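Local coordinates for protein photoreceptor-histidine kinase BphP (Stigmatella aurantiaca DW4/3-1, PDB 6BAF) that probably senses light through a bound bilin chromophore and, as a photoreceptor-histidine kinase of the phytochrome family, passes the signal on to control cell development, at residues T154-A159 / A255-S260; L207-T212 / R280-E285; A145-V150 / A174-A179. All coordinates share one frame; numbering follows the deposited sequence.

Contact 1: T154-A159 / A255-S260. With BLR (3-[5-[(Z)-(4-ethenyl-3-methyl-5-oxidanylidene-pyrrol-2-ylidene)methyl]-2-[[5-[(Z)-(3-ethenyl-4-methyl-5-oxidanylidene-pyrrol-2-ylidene)methyl]-3-(3-hydroxy-3-oxopropyl)-4-methyl-1H-pyrrol-2-yl]methyl]-4-methyl-1H-pyrrol-3-yl]propanoic acid), chain B.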
loop_
_atom_site.group_PDB
_atom_site.type_symbol
_atom_site.label_atom_id
_atom_site.label_comp_id
_atom_site.label_asym_id
_atom_site.label_seq_id
_atom_site.Cartn_x
_atom_site.Cartn_y
_atom_site.Cartn_z
ATOM N N THR A 154 -1.702 12.172 -9.698
ATOM C CA THR A 154 -2.456 13.364 -9.272
ATOM C C THR A 154 -3.045 14.130 -10.439
ATOM O O THR A 154 -4.018 14.880 -10.273
ATOM C CB THR A 154 -1.540 14.333 -8.498
ATOM O OG1 THR A 154 -0.511 14.800 -9.390
ATOM C CG2 THR A 154 -0.844 13.638 -7.332
ATOM N N GLY A 155 -2.454 14.016 -11.620
ATOM C CA GLY A 155 -2.912 14.901 -12.673
ATOM C C GLY A 155 -2.383 16.324 -12.603
ATOM O O GLY A 155 -2.877 17.188 -13.330
ATOM N N PHE A 156 -1.404 16.603 -11.754
ATOM C CA PHE A 156 -0.857 17.952 -11.692
ATOM C C PHE A 156 -0.137 18.334 -12.996
ATOM O O PHE A 156 0.554 17.515 -13.611
ATOM C CB PHE A 156 0.105 18.049 -10.498
ATOM C CG PHE A 156 -0.540 18.569 -9.219
ATOM C CD1 PHE A 156 -0.898 19.914 -9.097
ATOM C CD2 PHE A 156 -0.746 17.717 -8.121
ATOM C CE1 PHE A 156 -1.458 20.435 -7.884
ATOM C CE2 PHE A 156 -1.298 18.210 -6.909
ATOM C CZ PHE A 156 -1.665 19.577 -6.801
ATOM N N ASP A 157 -0.257 19.607 -13.382
ATOM C CA ASP A 157 0.462 20.119 -14.550
ATOM C C ASP A 157 1.961 19.975 -14.432
ATOM O O ASP A 157 2.637 19.814 -15.454
ATOM C CB ASP A 157 0.141 21.599 -14.783
ATOM C CG ASP A 157 -1.257 21.796 -15.271
ATOM O OD1 ASP A 157 -1.698 20.917 -16.028
ATOM O OD2 ASP A 157 -1.944 22.784 -14.893
ATOM N N ARG A 158 2.520 20.072 -13.222
ATOM C CA ARG A 158 3.962 19.999 -13.075
ATOM C C ARG A 158 4.300 19.305 -11.771
ATOM O O ARG A 158 3.659 19.556 -10.753
ATOM C CB ARG A 158 4.589 21.418 -13.128
ATOM C CG ARG A 158 6.140 21.503 -12.923
ATOM C CD ARG A 158 6.724 22.956 -13.336
ATOM N NE ARG A 158 5.803 23.945 -12.832
ATOM C CZ ARG A 158 5.299 24.969 -13.493
ATOM N NH1 ARG A 158 4.428 25.730 -12.851
ATOM N NH2 ARG A 158 5.678 25.264 -14.736
ATOM N N ALA A 159 5.332 18.471 -11.780
ATOM C CA ALA A 159 5.861 17.873 -10.569
ATOM C C ALA A 159 7.367 17.947 -10.676
ATOM O O ALA A 159 7.926 17.543 -11.700
ATOM C CB ALA A 159 5.415 16.403 -10.384
ATOM N N ALA A 255 -2.940 25.941 -7.808
ATOM C CA ALA A 255 -3.048 24.890 -6.813
ATOM C C ALA A 255 -1.683 24.246 -6.675
ATOM O O ALA A 255 -0.863 24.284 -7.602
ATOM C CB ALA A 255 -4.135 23.855 -7.184
ATOM N N SER A 256 -1.441 23.641 -5.514
ATOM C CA SER A 256 -0.105 23.154 -5.187
ATOM C C SER A 256 -0.203 21.951 -4.261
ATOM O O SER A 256 -1.153 21.839 -3.490
ATOM C CB SER A 256 0.694 24.239 -4.465
ATOM O OG SER A 256 2.044 23.881 -4.434
ATOM N N MET A 257 0.817 21.099 -4.284
ATOM C CA MET A 257 0.975 20.050 -3.287
ATOM C C MET A 257 2.458 19.766 -3.185
ATOM O O MET A 257 3.133 19.720 -4.213
ATOM C CB MET A 257 0.194 18.767 -3.681
ATOM C CG MET A 257 0.361 17.591 -2.700
ATOM S SD MET A 257 -0.491 16.020 -3.203
ATOM C CE MET A 257 0.672 15.431 -4.442
ATOM N N SER A 258 2.992 19.612 -1.968
ATOM C CA SER A 258 4.380 19.189 -1.855
ATOM C C SER A 258 4.512 18.133 -0.764
ATOM O O SER A 258 3.655 17.987 0.115
ATOM C CB SER A 258 5.361 20.366 -1.615
ATOM O OG SER A 258 4.952 21.175 -0.509
ATOM N N ILE A 259 5.596 17.377 -0.870
ATOM C CA ILE A 259 5.908 16.256 -0.006
ATOM C C ILE A 259 7.365 16.394 0.386
ATOM O O ILE A 259 8.224 16.611 -0.476
ATOM C CB ILE A 259 5.625 14.912 -0.720
ATOM C CG1 ILE A 259 4.124 14.810 -0.973
ATOM C CG2 ILE A 259 6.052 13.712 0.139
ATOM C CD1 ILE A 259 3.788 13.942 -2.170
ATOM N N SER A 260 7.653 16.257 1.680
ATOM C CA SER A 260 9.018 16.395 2.171
ATOM C C SER A 260 9.837 15.158 1.841
ATOM O O SER A 260 9.367 14.031 1.991
ATOM C CB SER A 260 9.024 16.596 3.689
ATOM O OG SER A 260 8.108 17.627 4.075
HETATM C CHA BLR B . 6.153 27.671 1.282
HETATM N NA BLR B . 7.358 27.943 -0.929
HETATM C C1A BLR B . 6.656 27.204 -0.059
HETATM C C2A BLR B . 6.452 25.916 -0.564
HETATM C C3A BLR B . 7.067 25.853 -1.763
HETATM C C4A BLR B . 7.613 27.126 -1.987
HETATM C CMA BLR B . 7.123 24.588 -2.670
HETATM C CAA BLR B . 5.689 24.804 0.158
HETATM C CBA BLR B . 4.152 24.919 -0.012
HETATM C CGA BLR B . 3.691 24.431 -1.395
HETATM O O1A BLR B . 3.952 23.230 -1.699
HETATM O O2A BLR B . 3.069 25.189 -2.234
HETATM C CHB BLR B . 8.430 27.649 -3.148
HETATM N NB BLR B . 7.210 26.615 -5.093
HETATM C C1B BLR B . 8.395 27.222 -4.378
HETATM C C2B BLR B . 9.501 27.276 -5.365
HETATM C C3B BLR B . 9.098 26.742 -6.601
HETATM C C4B BLR B . 7.678 26.301 -6.514
HETATM C CMB BLR B . 10.914 27.810 -5.107
HETATM O OB BLR B . 7.002 25.823 -7.355
HETATM C CAB BLR B . 10.049 26.632 -7.805
HETATM C CBB BLR B . 9.704 26.005 -8.906
HETATM N NC BLR B . 8.023 32.671 -0.120
HETATM C C1C BLR B . 8.763 33.731 -0.917
HETATM C C2C BLR B . 9.030 34.841 0.047
HETATM C C3C BLR B . 8.541 34.540 1.345
HETATM C C4C BLR B . 7.890 33.193 1.301
HETATM C CMC BLR B . 9.767 36.100 -0.359
HETATM O OC BLR B . 9.055 33.700 -2.063
HETATM C CAC BLR B . 8.638 35.450 2.584
HETATM C CBC BLR B . 9.811 35.960 3.001
HETATM C CHD BLR B . 7.322 32.595 2.302
HETATM N ND BLR B . 7.001 30.118 1.265
HETATM C C1D BLR B . 6.832 31.168 2.295
HETATM C C2D BLR B . 6.063 30.670 3.423
HETATM C C3D BLR B . 5.757 29.273 3.139
HETATM C C4D BLR B . 6.340 28.879 1.806
HETATM C CMD BLR B . 5.690 31.480 4.672
HETATM C CAD BLR B . 4.955 28.345 4.027
HETATM C CBD BLR B . 3.524 28.308 3.517
HETATM C CGD BLR B . 2.845 27.478 4.590
HETATM O O1D BLR B . 3.216 26.268 4.768
HETATM O O2D BLR B . 1.991 28.039 5.342
#
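Phe156 sets its ring against Ala255, Ser256 and Met257 on the helix-covered face of the antiparallel GAF-domain sheet. The two backbones stay well apart, 8.4 Å between the CA atoms of Phe156 and Ser256, because strand 266-275 runs between strands 158-164 and 255-263; the ring spans that gap. Packing is closest at its far end, where Phe156 CE2 sits 3.6 Å from Met257 CB and Phe156 CZ 3.8 Å from Ser256 C. The ring and the Met257 chain cross at about a right angle. Toward Ala255 the fit slackens, with 4.4 Å from Phe156 CE1 to Ala255 CB. The Thr154 side is thinner still: a single methyl pair, Thr154 CG2 to Met257 CE at 3.7 Å, meets tip to tip, the methionine having turned its end there by a bend at chi3 (78°). Thr154 OG1 is occupied locally, accepting from Phe156 N in an ST turn (3.1 Å, 161° at the hydrogen) and also pairing with Val150 O. This turn carries the chain out of helix 139-154 through partly exposed Gly155, whose positive phi suits glycine. With an alanine in place of Phe156, the flank of Met257 would probably lose its cover and a gap would open between the turn and strand 255-263. Ser256 points the other way, into the bilin pocket, and there the strand grips one propionate twice. Ser256 OG donates to BLR O2A at 2.8 Å, while Ser258 OG, which also pairs with Arg208 NH2, donates to BLR O1A at 2.6 Å.

Contact 2: L207-T212 / R280-E285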
loop_
_atom_site.group_PDB
_atom_site.type_symbol
_atom_site.label_atom_id
_atom_site.label_comp_id
_atom_site.label_asym_id
_atom_site.label_seq_id
_atom_site.Cartn_x
_atom_site.Cartn_y
_atom_site.Cartn_z
ATOM N N LEU A 207 3.531 16.374 4.347
ATOM C CA LEU A 207 2.626 16.570 3.219
ATOM C C LEU A 207 1.857 17.869 3.397
ATOM O O LEU A 207 1.426 18.179 4.504
ATOM C CB LEU A 207 1.626 15.382 3.116
ATOM C CG LEU A 207 0.319 15.630 2.330
ATOM C CD1 LEU A 207 0.590 15.647 0.870
ATOM C CD2 LEU A 207 -0.811 14.640 2.720
ATOM N N ARG A 208 1.703 18.644 2.329
ATOM C CA ARG A 208 0.833 19.809 2.371
ATOM C C ARG A 208 0.146 19.911 1.029
ATOM O O ARG A 208 0.745 19.611 -0.011
ATOM C CB ARG A 208 1.607 21.105 2.684
ATOM C CG ARG A 208 2.732 21.388 1.721
ATOM C CD ARG A 208 4.007 21.726 2.472
ATOM N NE ARG A 208 4.487 20.649 3.362
ATOM C CZ ARG A 208 5.480 19.824 3.040
ATOM N NH1 ARG A 208 5.881 18.880 3.900
ATOM N NH2 ARG A 208 6.052 19.921 1.826
ATOM N N ILE A 209 -1.104 20.339 1.046
ATOM C CA ILE A 209 -1.858 20.503 -0.188
ATOM C C ILE A 209 -2.682 21.782 -0.119
ATOM O O ILE A 209 -3.338 22.075 0.895
ATOM C CB ILE A 209 -2.745 19.273 -0.506
ATOM C CG1 ILE A 209 -3.346 19.454 -1.911
ATOM C CG2 ILE A 209 -3.833 19.064 0.542
ATOM C CD1 ILE A 209 -3.979 18.222 -2.475
ATOM N N ILE A 210 -2.643 22.543 -1.214
ATOM C CA ILE A 210 -3.443 23.749 -1.415
ATOM C C ILE A 210 -4.254 23.524 -2.687
ATOM O O ILE A 210 -3.756 23.806 -3.782
ATOM C CB ILE A 210 -2.540 24.983 -1.530
ATOM C CG1 ILE A 210 -1.575 25.029 -0.353
ATOM C CG2 ILE A 210 -3.374 26.292 -1.683
ATOM C CD1 ILE A 210 -0.380 25.950 -0.584
ATOM N N PRO A 211 -5.472 22.986 -2.609
ATOM C CA PRO A 211 -6.180 22.605 -3.852
ATOM C C PRO A 211 -6.679 23.786 -4.657
ATOM O O PRO A 211 -6.942 23.616 -5.851
ATOM C CB PRO A 211 -7.344 21.731 -3.358
ATOM C CG PRO A 211 -7.459 22.011 -1.870
ATOM C CD PRO A 211 -6.127 22.479 -1.390
ATOM N N THR A 212 -6.866 24.957 -4.041
ATOM C CA THR A 212 -7.045 26.212 -4.759
ATOM C C THR A 212 -6.434 27.342 -3.940
ATOM O O THR A 212 -6.656 27.422 -2.719
ATOM C CB THR A 212 -8.512 26.519 -5.053
ATOM O OG1 THR A 212 -8.565 27.783 -5.712
ATOM C CG2 THR A 212 -9.365 26.586 -3.779
ATOM N N ARG A 280 -7.071 21.547 -7.889
ATOM C CA ARG A 280 -6.537 20.184 -7.767
ATOM C C ARG A 280 -6.878 19.629 -6.380
ATOM O O ARG A 280 -6.027 19.548 -5.489
ATOM C CB ARG A 280 -5.027 20.157 -7.990
ATOM C CG ARG A 280 -4.582 18.949 -8.770
ATOM C CD ARG A 280 -5.170 19.119 -10.161
ATOM N NE ARG A 280 -5.250 17.849 -10.828
ATOM C CZ ARG A 280 -6.223 17.520 -11.665
ATOM N NH1 ARG A 280 -7.206 18.388 -11.949
ATOM N NH2 ARG A 280 -6.218 16.310 -12.189
ATOM N N TYR A 281 -8.137 19.225 -6.201
ATOM C CA TYR A 281 -8.579 18.538 -4.980
ATOM C C TYR A 281 -8.189 17.063 -5.032
ATOM O O TYR A 281 -9.008 16.189 -5.306
ATOM C CB TYR A 281 -10.086 18.663 -4.816
ATOM C CG TYR A 281 -10.532 20.060 -4.584
ATOM C CD1 TYR A 281 -10.624 20.548 -3.294
ATOM C CD2 TYR A 281 -10.854 20.901 -5.642
ATOM C CE1 TYR A 281 -11.018 21.840 -3.043
ATOM C CE2 TYR A 281 -11.285 22.196 -5.407
ATOM C CZ TYR A 281 -11.357 22.661 -4.080
ATOM O OH TYR A 281 -11.743 23.956 -3.777
ATOM N N VAL A 282 -6.930 16.778 -4.729
ATOM C CA VAL A 282 -6.423 15.397 -4.795
ATOM C C VAL A 282 -7.142 14.523 -3.764
ATOM O O VAL A 282 -7.160 14.869 -2.570
ATOM C CB VAL A 282 -4.910 15.381 -4.560
ATOM C CG1 VAL A 282 -4.348 13.973 -4.752
ATOM C CG2 VAL A 282 -4.224 16.386 -5.460
ATOM N N PRO A 283 -7.723 13.377 -4.150
ATOM C CA PRO A 283 -8.385 12.494 -3.171
ATOM C C PRO A 283 -7.426 11.911 -2.137
ATOM O O PRO A 283 -6.212 11.772 -2.348
ATOM C CB PRO A 283 -8.977 11.372 -4.035
ATOM C CG PRO A 283 -8.914 11.868 -5.456
ATOM C CD PRO A 283 -7.802 12.862 -5.528
ATOM N N TYR A 284 -8.018 11.510 -1.014
ATOM C CA TYR A 284 -7.257 11.002 0.123
ATOM C C TYR A 284 -6.325 9.857 -0.261
ATOM O O TYR A 284 -5.141 9.879 0.095
ATOM C CB TYR A 284 -8.217 10.541 1.227
ATOM C CG TYR A 284 -7.472 9.930 2.389
ATOM C CD1 TYR A 284 -6.832 10.737 3.323
ATOM C CD2 TYR A 284 -7.365 8.539 2.528
ATOM C CE1 TYR A 284 -6.102 10.187 4.383
ATOM C CE2 TYR A 284 -6.638 7.980 3.583
ATOM C CZ TYR A 284 -6.020 8.815 4.513
ATOM O OH TYR A 284 -5.304 8.266 5.567
ATOM N N GLU A 285 -6.863 8.819 -0.947
ATOM C CA GLU A 285 -6.058 7.667 -1.356
ATOM C C GLU A 285 -4.907 8.069 -2.278
ATOM O O GLU A 285 -3.836 7.455 -2.231
ATOM C CB GLU A 285 -6.922 6.607 -2.072
ATOM C CG GLU A 285 -7.808 5.721 -1.174
ATOM C CD GLU A 285 -8.605 4.647 -1.979
ATOM O OE1 GLU A 285 -9.866 4.582 -1.836
ATOM O OE2 GLU A 285 -7.954 3.866 -2.752
#
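The Tyr281 ring has Pro211 on one face: proline CB stands 3.5 Å above the ring plane, displaced toward the rim, and makes a CH-pi contact 3.8 Å from the ring centroid and 22° off its normal. Proline CG follows above the CD1 and CE1 side. At the phenol end, Thr212 CG2 comes obliquely to within 3.5 Å of Tyr281 OH, the two side chains running alongside each other. Tyr281 CG lies anti to its carbonyl carbon (chi1 -66°), which swings the ring back over the proline although the CB bond does not aim there. Beside this contact the backbones join: Arg280 N donates to Pro211 O at 2.9 Å. Tyr281 is the centre of an inverse gamma turn, closed by a weak bond from Val282 N to Arg280 O. The turn brings Val282 round to the buried side, where its CG2 meets Ile209 CD1 at 3.5 Å; the same Ile209 CD1 also lies 3.9 Å from Arg280 O. The contact thus runs from exposed Tyr281 to the buried pair Ile209 and Val282. Gln15 and His17 from the N-terminal part of the chain also touch Pro211, and Gln15 NE2 bonds to Ile209 O. After Val282, Pro283 takes the N-cap position of helix 284-300. The contact ties the edge strand 207-210 of the GAF-domain sheet to the linker that leads from the last strand, 266-275, into the C-terminal helix.

Contact 3: A145-V150 / A174-A179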
loop_
_atom_site.group_PDB
_atom_site.type_symbol
_atom_site.label_atom_id
_atom_site.label_comp_id
_atom_site.label_asym_id
_atom_site.label_seq_id
_atom_site.Cartn_x
_atom_site.Cartn_y
_atom_site.Cartn_z
ATOM N N ALA A 145 11.770 9.048 -11.951
ATOM C CA ALA A 145 10.707 8.067 -11.737
ATOM C C ALA A 145 9.626 8.630 -10.810
ATOM O O ALA A 145 8.424 8.515 -11.097
ATOM C CB ALA A 145 11.312 6.769 -11.183
ATOM N N VAL A 146 10.043 9.270 -9.711
ATOM C CA VAL A 146 9.105 9.784 -8.700
ATOM C C VAL A 146 8.201 10.850 -9.298
ATOM O O VAL A 146 6.979 10.861 -9.118
ATOM C CB VAL A 146 9.884 10.349 -7.500
ATOM C CG1 VAL A 146 8.960 11.178 -6.606
ATOM C CG2 VAL A 146 10.571 9.232 -6.730
ATOM N N VAL A 147 8.798 11.752 -10.047
ATOM C CA VAL A 147 8.074 12.893 -10.584
ATOM C C VAL A 147 7.079 12.445 -11.665
ATOM O O VAL A 147 5.913 12.883 -11.692
ATOM C CB VAL A 147 9.186 13.876 -11.034
ATOM C CG1 VAL A 147 9.411 14.026 -12.538
ATOM C CG2 VAL A 147 9.239 15.122 -10.186
ATOM N N GLN A 148 7.477 11.487 -12.515
ATOM C CA GLN A 148 6.524 10.904 -13.465
ATOM C C GLN A 148 5.413 10.150 -12.742
ATOM O O GLN A 148 4.234 10.275 -13.089
ATOM C CB GLN A 148 7.236 9.940 -14.431
ATOM C CG GLN A 148 8.223 10.581 -15.397
ATOM C CD GLN A 148 7.547 11.295 -16.582
ATOM O OE1 GLN A 148 6.335 11.612 -16.558
ATOM N NE2 GLN A 148 8.356 11.608 -17.608
ATOM N N GLU A 149 5.763 9.384 -11.712
ATOM C CA GLU A 149 4.735 8.655 -10.960
ATOM C C GLU A 149 3.756 9.604 -10.261
ATOM O O GLU A 149 2.524 9.440 -10.355
ATOM C CB GLU A 149 5.424 7.740 -9.946
ATOM C CG GLU A 149 4.512 6.691 -9.351
ATOM C CD GLU A 149 4.172 5.583 -10.359
ATOM O OE1 GLU A 149 4.941 5.382 -11.340
ATOM O OE2 GLU A 149 3.126 4.920 -10.167
ATOM N N VAL A 150 4.275 10.623 -9.553
ATOM C CA VAL A 150 3.370 11.522 -8.812
ATOM C C VAL A 150 2.490 12.325 -9.760
ATOM O O VAL A 150 1.330 12.618 -9.466
ATOM C CB VAL A 150 4.185 12.455 -7.895
ATOM C CG1 VAL A 150 3.258 13.574 -7.315
ATOM C CG2 VAL A 150 4.857 11.637 -6.793
ATOM N N ALA A 174 14.721 17.659 -11.167
ATOM C CA ALA A 174 13.961 16.776 -12.055
ATOM C C ALA A 174 12.578 17.360 -12.236
ATOM O O ALA A 174 12.033 18.002 -11.328
ATOM C CB ALA A 174 13.845 15.337 -11.520
ATOM N N GLU A 175 12.017 17.162 -13.419
ATOM C CA GLU A 175 10.713 17.738 -13.700
ATOM C C GLU A 175 9.922 16.867 -14.667
ATOM O O GLU A 175 10.449 16.468 -15.705
ATOM C CB GLU A 175 10.885 19.128 -14.299
ATOM C CG GLU A 175 9.617 19.809 -14.749
ATOM C CD GLU A 175 9.931 21.270 -15.179
ATOM O OE1 GLU A 175 10.897 21.468 -15.961
ATOM O OE2 GLU A 175 9.251 22.222 -14.715
ATOM N N ALA A 176 8.640 16.660 -14.371
ATOM C CA ALA A 176 7.676 16.155 -15.325
ATOM C C ALA A 176 6.548 17.153 -15.444
ATOM O O ALA A 176 6.059 17.670 -14.433
ATOM C CB ALA A 176 7.137 14.778 -14.882
ATOM N N ARG A 177 6.093 17.390 -16.665
ATOM C CA ARG A 177 5.214 18.514 -16.938
ATOM C C ARG A 177 4.335 18.239 -18.143
ATOM O O ARG A 177 4.774 17.629 -19.116
ATOM C CB ARG A 177 6.025 19.798 -17.204
ATOM C CG ARG A 177 7.371 19.539 -17.876
ATOM C CD ARG A 177 8.148 20.828 -18.245
ATOM N NE ARG A 177 7.398 21.525 -19.255
ATOM C CZ ARG A 177 7.789 21.731 -20.508
ATOM N NH1 ARG A 177 8.985 21.342 -20.938
ATOM N NH2 ARG A 177 6.950 22.356 -21.317
ATOM N N ASP A 178 3.091 18.689 -18.058
ATOM C CA ASP A 178 2.308 18.980 -19.241
ATOM C C ASP A 178 3.030 20.035 -20.079
ATOM O O ASP A 178 3.870 20.783 -19.570
ATOM C CB ASP A 178 0.933 19.491 -18.828
ATOM C CG ASP A 178 -0.076 19.416 -19.956
ATOM O OD1 ASP A 178 -0.562 18.289 -20.231
ATOM O OD2 ASP A 178 -0.379 20.479 -20.558
ATOM N N ALA A 179 2.690 20.112 -21.381
ATOM C CA ALA A 179 3.355 21.082 -22.259
ATOM C C ALA A 179 2.863 22.508 -22.021
ATOM O O ALA A 179 3.564 23.463 -22.367
ATOM C CB ALA A 179 3.168 20.698 -23.725
#
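Helix 145-150 runs nearly along strand 174-177, their axes 7.3 Å apart at closest and their N-to-C directions 25° apart, with Gln148 and Ala176 nearest in the backbone at 5.7 Å between CA atoms. That close spacing is consistent with the strand turning only alanines, Ala174 and Ala176, to the helix. Val147 is the main side chain of the helix here, pressing chiefly on Ala176. Val147 CG1 lies 3.4 Å from Ala176 CB and 3.3 Å from Ala176 N, and sits over the peptide link, 3.6 Å from Glu175 C. CG2 approaches Ala174 O more loosely. The valine's chi1 of 107° is well off a staggered value, so the exact tightness of its CG1 contacts is doubtful. Gln148 covers Ala176 on its exposed side: bent at chi2 (-77°), it curls back until Gln148 OE1 is 3.7 Å from Ala176 CB, so the methyl is touched by both the valine branch and the amide, while NE2 makes a weak bond to Glu144 OE1. On the strand's other face Glu175 turns away from the helix, its carboxylate held by the backbone N atoms of Tyr184 and Leu185. Helix 284-300 packs on the far flank of helix 139-154, touching Val146, Glu149 and Val150. This is plain helix-on-sheet packing: helix 139-154 of the GAF domain covers the antiparallel sheet through an alanine-lined strand.

All three contacts build on one six-stranded antiparallel sheet of the GAF domain. Contacts 1 and 2 have centres about 8 Å apart and share neighbouring strands, 255-263 and 207-210; Ser256 O lies 2.8 Å from Ile210 N, a probable hydrogen bond, and Ser260 OG 2.6 Å from Arg208 NH1, another. Contact 3 lies about 9 Å from contact 1, centre to centre, and strands 158-164 and 170-177 join them, Ala159 N to Ala176 O at 2.9 Å. Contacts 2 and 3 sit about 17 Å apart by centres and do not touch. Contact 1 holds the bilin propionate directly; Arg208 and Ile210 of contact 2 also touch the chromophore, and the side chain of Glu175 in contact 3 is about 7 Å from it.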